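Local coordinates for protein hydrogenase maturation factor (PDB 3VTH) that probably transfers the carbamoyl group of carbamoyl phosphate, at the expense of ATP, to the C terminus of HypE during maturation of [NiFe]-hydrogenases, at residues K434-Y439 and G464-Q469; P477-Q482 and V743-I748. One frame throughout, in Å; residues are numbered along the deposited sequence.

Both contacts belong to the Kae1-like part of the chain and follow one another in series. Helix 433-449 comes first; the chain then runs through strand 456-460 and turns into helix 466-473, where contact 1 closes a short loop of 24 residues helix to helix. Strand 478-481 is the next element, at the border of the six-stranded sheet and parallel to 456-460. It opens contact 2, whose loop of 260 residues is closed only when helix 737-749, near the C terminus, returns to this sheet. The loops neither nest nor cross. Contact 1 joins two helices, contact 2 a late helix to a strand, with centres about 19 Å apart.

Contact 1 (K434-Y439 and G464-Q469); sequences KAFNYY and GYLSTQ
Phe436 and Leu466 supply the apolar share of this helix-to-helix contact. The aromatic ring meets the leucine obliquely, with Phe436 CD2 3.7 Å from Leu466 CB and 3.9 Å from Leu466 CD1. Phe436 CG stands anti to the backbone N (chi1 -171°), which carries the ring across to the first turn of helix 466-473. There Phe436 CE2 also lies 3.7 Å from Leu466 O, a van der Waals approach to the backbone. With an alanine here, Leu466 CB and O would lose the ring that covers them, which is likely to open a gap between the two helices on their partly exposed side.

The second pairing sets a polar group against carbon. Tyr439 OH rests 3.7 Å from Ser467 CB, while both hydroxyls bond to a third element: Tyr439 OH to Val405 O, and Ser467 OG, whose one proton must be shared between two carbonyls, to Gly407 O as the stronger partner and to Gly406 O. The serine torsion (chi1 59°) places OG between its backbone N and carbonyl carbon, on the way to those two carbonyls.

Two buried hydroxyls, one from each helix, thus engage the carbonyls of 405-407, just after strand 402-404. The chemistry implies helices joined by apolar touch and a shared polar anchor; the side chain of Ser467 is about 11 Å from the bound phosphomethylphosphonic acid adenosyl ester.

Contact 2 (P477-Q482 and V743-I748); sequences PKIEVQ and VIANKI
Ile479 overlaps Ala745 and Ile748, its CD1 touching both on one flank of helix 737-749. Ile479 CD1 lies 3.9 Å from Ala745 CB and equally 3.9 Å from Ile748 CG2. The two isoleucines lie alongside each other and run opposite ways; a second pair of methyls meets, Ile479 CG2 with Ile748 CD1 at 4.0 Å. In Ile479 the branch leading to CD1 is anti to the carbonyl carbon (chi1 -64°), which brings CD1 up against the helix and leaves CG2 for the other methyl contact.

Two residues on, Val481 again faces the helix and touches Ile744. Val481 CG1, anti to the backbone N (chi1 175°), comes within 3.6 Å of Ile744 CD1, and the two side chains meet at a slant. Helix 483-494 borders the same place: Val481 reaches Ala486, and Ile744 touches His485 and Ala489.

The small Ala745 allows a near approach of the backbones, with Ile479 CA 6.3 Å from Ala745 CA. The axes of strand and helix pass at 9.1 Å, their directions 126° apart. Ala745 also touches Ala458 and Ile402, so the helix lies over three neighbouring strands, while Ile479 and Val481 are tied by backbone hydrogen bonds to strand 456-460. Apart from the short edge strand 392-393, the order (420-423, 414-417 and 402-404 antiparallel, then 456-460 and 478-481 parallel) is consistent with the ribonuclease H-like core of actin-type ATPases; a late helix returning to cover the first subdomain's sheet fits this two-subdomain fold, with the iron-binding His483 just beyond the strand.

Contact 1 (K434-Y439 and G464-Q469)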
# COMPACT_ATOMS: atom_id res chain seq x y z
N LYS A 434 -16.61 8.36 -10.20
CA LYS A 434 -15.72 7.47 -10.95
C LYS A 434 -14.91 6.59 -10.00
O LYS A 434 -14.73 5.42 -10.25
CB LYS A 434 -14.78 8.28 -11.84
CG LYS A 434 -15.39 8.66 -13.16
CD LYS A 434 -14.61 9.80 -13.77
CE LYS A 434 -15.36 11.11 -13.66
NZ LYS A 434 -16.37 11.19 -14.76
N ALA A 435 -14.46 7.18 -8.90
CA ALA A 435 -13.76 6.44 -7.86
C ALA A 435 -14.71 5.42 -7.23
O ALA A 435 -14.33 4.27 -7.01
CB ALA A 435 -13.22 7.39 -6.82
N PHE A 436 -15.94 5.85 -6.97
CA PHE A 436 -16.94 4.98 -6.37
C PHE A 436 -17.31 3.81 -7.26
O PHE A 436 -17.41 2.67 -6.79
CB PHE A 436 -18.19 5.76 -5.96
CG PHE A 436 -19.16 4.96 -5.14
CD1 PHE A 436 -20.36 4.52 -5.69
CD2 PHE A 436 -18.87 4.63 -3.82
CE1 PHE A 436 -21.27 3.77 -4.93
CE2 PHE A 436 -19.76 3.87 -3.05
CZ PHE A 436 -20.96 3.45 -3.60
N ASN A 437 -17.52 4.07 -8.56
CA ASN A 437 -17.84 2.99 -9.51
C ASN A 437 -16.75 1.92 -9.54
O ASN A 437 -17.05 0.73 -9.58
CB ASN A 437 -18.06 3.54 -10.93
CG ASN A 437 -19.34 4.33 -11.06
OD1 ASN A 437 -19.53 5.04 -12.05
ND2 ASN A 437 -20.23 4.21 -10.08
N TYR A 438 -15.51 2.38 -9.53
CA TYR A 438 -14.33 1.52 -9.50
C TYR A 438 -14.22 0.71 -8.19
O TYR A 438 -13.99 -0.51 -8.22
CB TYR A 438 -13.10 2.39 -9.71
CG TYR A 438 -11.76 1.72 -9.51
CD1 TYR A 438 -10.79 2.33 -8.72
CD2 TYR A 438 -11.45 0.49 -10.12
CE1 TYR A 438 -9.54 1.75 -8.53
CE2 TYR A 438 -10.19 -0.12 -9.90
CZ TYR A 438 -9.24 0.52 -9.13
OH TYR A 438 -7.99 -0.02 -8.92
N TYR A 439 -14.40 1.39 -7.06
CA TYR A 439 -14.55 0.72 -5.77
C TYR A 439 -15.58 -0.40 -5.83
O TYR A 439 -15.29 -1.53 -5.46
CB TYR A 439 -14.95 1.77 -4.75
CG TYR A 439 -15.31 1.32 -3.36
CD1 TYR A 439 -16.64 1.25 -2.98
CD2 TYR A 439 -14.33 1.05 -2.41
CE1 TYR A 439 -17.00 0.90 -1.67
CE2 TYR A 439 -14.67 0.69 -1.10
CZ TYR A 439 -16.02 0.61 -0.74
OH TYR A 439 -16.41 0.27 0.54
N GLY A 464 -21.28 10.20 6.43
CA GLY A 464 -21.07 10.86 5.14
C GLY A 464 -20.14 10.14 4.15
O GLY A 464 -20.15 10.46 2.96
N TYR A 465 -19.36 9.16 4.61
CA TYR A 465 -18.47 8.42 3.70
C TYR A 465 -19.32 7.66 2.68
O TYR A 465 -20.31 7.04 3.05
CB TYR A 465 -17.62 7.41 4.46
CG TYR A 465 -16.55 7.98 5.38
CD1 TYR A 465 -16.28 9.36 5.44
CD2 TYR A 465 -15.80 7.13 6.16
CE1 TYR A 465 -15.25 9.86 6.30
CE2 TYR A 465 -14.81 7.59 7.01
CZ TYR A 465 -14.55 8.95 7.08
OH TYR A 465 -13.55 9.33 7.94
N LEU A 466 -18.93 7.71 1.42
CA LEU A 466 -19.58 6.85 0.42
C LEU A 466 -19.47 5.37 0.79
O LEU A 466 -20.37 4.59 0.48
CB LEU A 466 -18.98 7.06 -0.97
CG LEU A 466 -19.11 8.45 -1.60
CD1 LEU A 466 -18.40 8.40 -2.96
CD2 LEU A 466 -20.57 8.84 -1.78
N SER A 467 -18.37 5.00 1.46
CA SER A 467 -18.19 3.63 1.93
C SER A 467 -19.28 3.23 2.94
O SER A 467 -19.81 2.11 2.90
CB SER A 467 -16.79 3.41 2.51
OG SER A 467 -16.52 4.28 3.60
N THR A 468 -19.60 4.14 3.85
CA THR A 468 -20.68 3.94 4.82
C THR A 468 -22.04 3.80 4.12
O THR A 468 -22.80 2.88 4.40
CB THR A 468 -20.73 5.09 5.85
OG1 THR A 468 -19.49 5.11 6.57
CG2 THR A 468 -21.92 4.91 6.84
N GLN A 469 -22.31 4.72 3.18
CA GLN A 469 -23.53 4.67 2.37
C GLN A 469 -23.64 3.34 1.62
O GLN A 469 -24.72 2.77 1.51
CB GLN A 469 -23.61 5.88 1.42
CG GLN A 469 -23.70 7.21 2.22
CD GLN A 469 -23.14 8.44 1.50
OE1 GLN A 469 -22.98 8.46 0.28
NE2 GLN A 469 -22.87 9.50 2.26

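Contact 2 (P477-Q482 and V743-I748)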
# COMPACT_ATOMS: atom_id res chain seq x y z
N PRO A 477 -26.48 -7.63 8.25
CA PRO A 477 -26.26 -7.03 9.56
C PRO A 477 -25.01 -6.14 9.50
O PRO A 477 -24.05 -6.48 8.80
CB PRO A 477 -25.98 -8.24 10.46
CG PRO A 477 -26.58 -9.43 9.73
CD PRO A 477 -26.37 -9.11 8.29
N LYS A 478 -25.03 -5.02 10.23
CA LYS A 478 -23.96 -4.03 10.19
C LYS A 478 -23.32 -3.86 11.56
O LYS A 478 -24.01 -3.90 12.59
CB LYS A 478 -24.50 -2.67 9.73
CG LYS A 478 -24.86 -2.63 8.25
CD LYS A 478 -26.15 -1.89 7.96
CE LYS A 478 -26.77 -2.48 6.68
NZ LYS A 478 -28.19 -2.08 6.50
N ILE A 479 -22.00 -3.67 11.56
CA ILE A 479 -21.27 -3.26 12.76
C ILE A 479 -20.53 -1.94 12.46
O ILE A 479 -19.71 -1.88 11.55
CB ILE A 479 -20.31 -4.37 13.27
CG1 ILE A 479 -21.12 -5.61 13.71
CG2 ILE A 479 -19.47 -3.86 14.45
CD1 ILE A 479 -20.27 -6.85 14.03
N GLU A 480 -20.86 -0.89 13.22
CA GLU A 480 -20.18 0.40 13.09
C GLU A 480 -18.93 0.37 13.94
O GLU A 480 -18.94 -0.14 15.07
CB GLU A 480 -21.11 1.57 13.47
CG GLU A 480 -21.60 1.60 14.93
CD GLU A 480 -22.44 2.84 15.28
OE1 GLU A 480 -22.70 3.06 16.49
OE2 GLU A 480 -22.83 3.58 14.34
N VAL A 481 -17.84 0.93 13.40
CA VAL A 481 -16.53 0.89 14.03
C VAL A 481 -15.99 2.32 14.09
O VAL A 481 -15.92 3.01 13.07
CB VAL A 481 -15.56 -0.02 13.24
CG1 VAL A 481 -14.15 0.03 13.84
CG2 VAL A 481 -16.10 -1.47 13.17
N GLN A 482 -15.63 2.77 15.28
CA GLN A 482 -15.08 4.12 15.41
C GLN A 482 -13.71 4.15 14.71
O GLN A 482 -12.94 3.21 14.81
CB GLN A 482 -14.98 4.54 16.87
CG GLN A 482 -14.85 6.07 17.03
CD GLN A 482 -13.43 6.57 16.82
OE1 GLN A 482 -12.46 5.90 17.18
NE2 GLN A 482 -13.29 7.77 16.25
N VAL A 743 -11.13 -6.96 11.80
CA VAL A 743 -10.83 -7.77 12.99
C VAL A 743 -11.66 -7.35 14.20
O VAL A 743 -11.94 -8.16 15.06
CB VAL A 743 -9.32 -7.84 13.34
CG1 VAL A 743 -8.57 -8.53 12.20
CG2 VAL A 743 -8.74 -6.44 13.65
N ILE A 744 -12.07 -6.08 14.25
CA ILE A 744 -12.97 -5.66 15.32
C ILE A 744 -14.32 -6.34 15.17
O ILE A 744 -14.88 -6.88 16.14
CB ILE A 744 -13.13 -4.13 15.36
CG1 ILE A 744 -11.86 -3.49 15.92
CG2 ILE A 744 -14.35 -3.74 16.24
CD1 ILE A 744 -11.74 -2.00 15.60
N ALA A 745 -14.86 -6.31 13.96
CA ALA A 745 -16.18 -6.89 13.76
C ALA A 745 -16.13 -8.40 13.99
O ALA A 745 -17.06 -8.98 14.58
CB ALA A 745 -16.72 -6.54 12.35
N ASN A 746 -15.04 -9.03 13.56
CA ASN A 746 -14.83 -10.45 13.78
C ASN A 746 -14.81 -10.81 15.26
O ASN A 746 -15.43 -11.80 15.66
CB ASN A 746 -13.55 -10.95 13.10
CG ASN A 746 -13.36 -12.45 13.26
OD1 ASN A 746 -14.10 -13.25 12.68
ND2 ASN A 746 -12.39 -12.83 14.07
N LYS A 747 -14.16 -9.98 16.07
CA LYS A 747 -14.09 -10.22 17.50
C LYS A 747 -15.47 -10.12 18.14
O LYS A 747 -15.85 -10.96 18.95
CB LYS A 747 -13.10 -9.27 18.19
CG LYS A 747 -12.97 -9.51 19.70
CD LYS A 747 -12.12 -10.76 20.01
CE LYS A 747 -11.91 -10.90 21.52
NZ LYS A 747 -10.83 -11.88 21.81
N ILE A 748 -16.23 -9.10 17.73
CA ILE A 748 -17.62 -8.95 18.17
C ILE A 748 -18.48 -10.19 17.80
O ILE A 748 -19.22 -10.69 18.63
CB ILE A 748 -18.22 -7.61 17.67
CG1 ILE A 748 -17.55 -6.45 18.42
CG2 ILE A 748 -19.75 -7.60 17.86
CD1 ILE A 748 -17.79 -5.02 17.86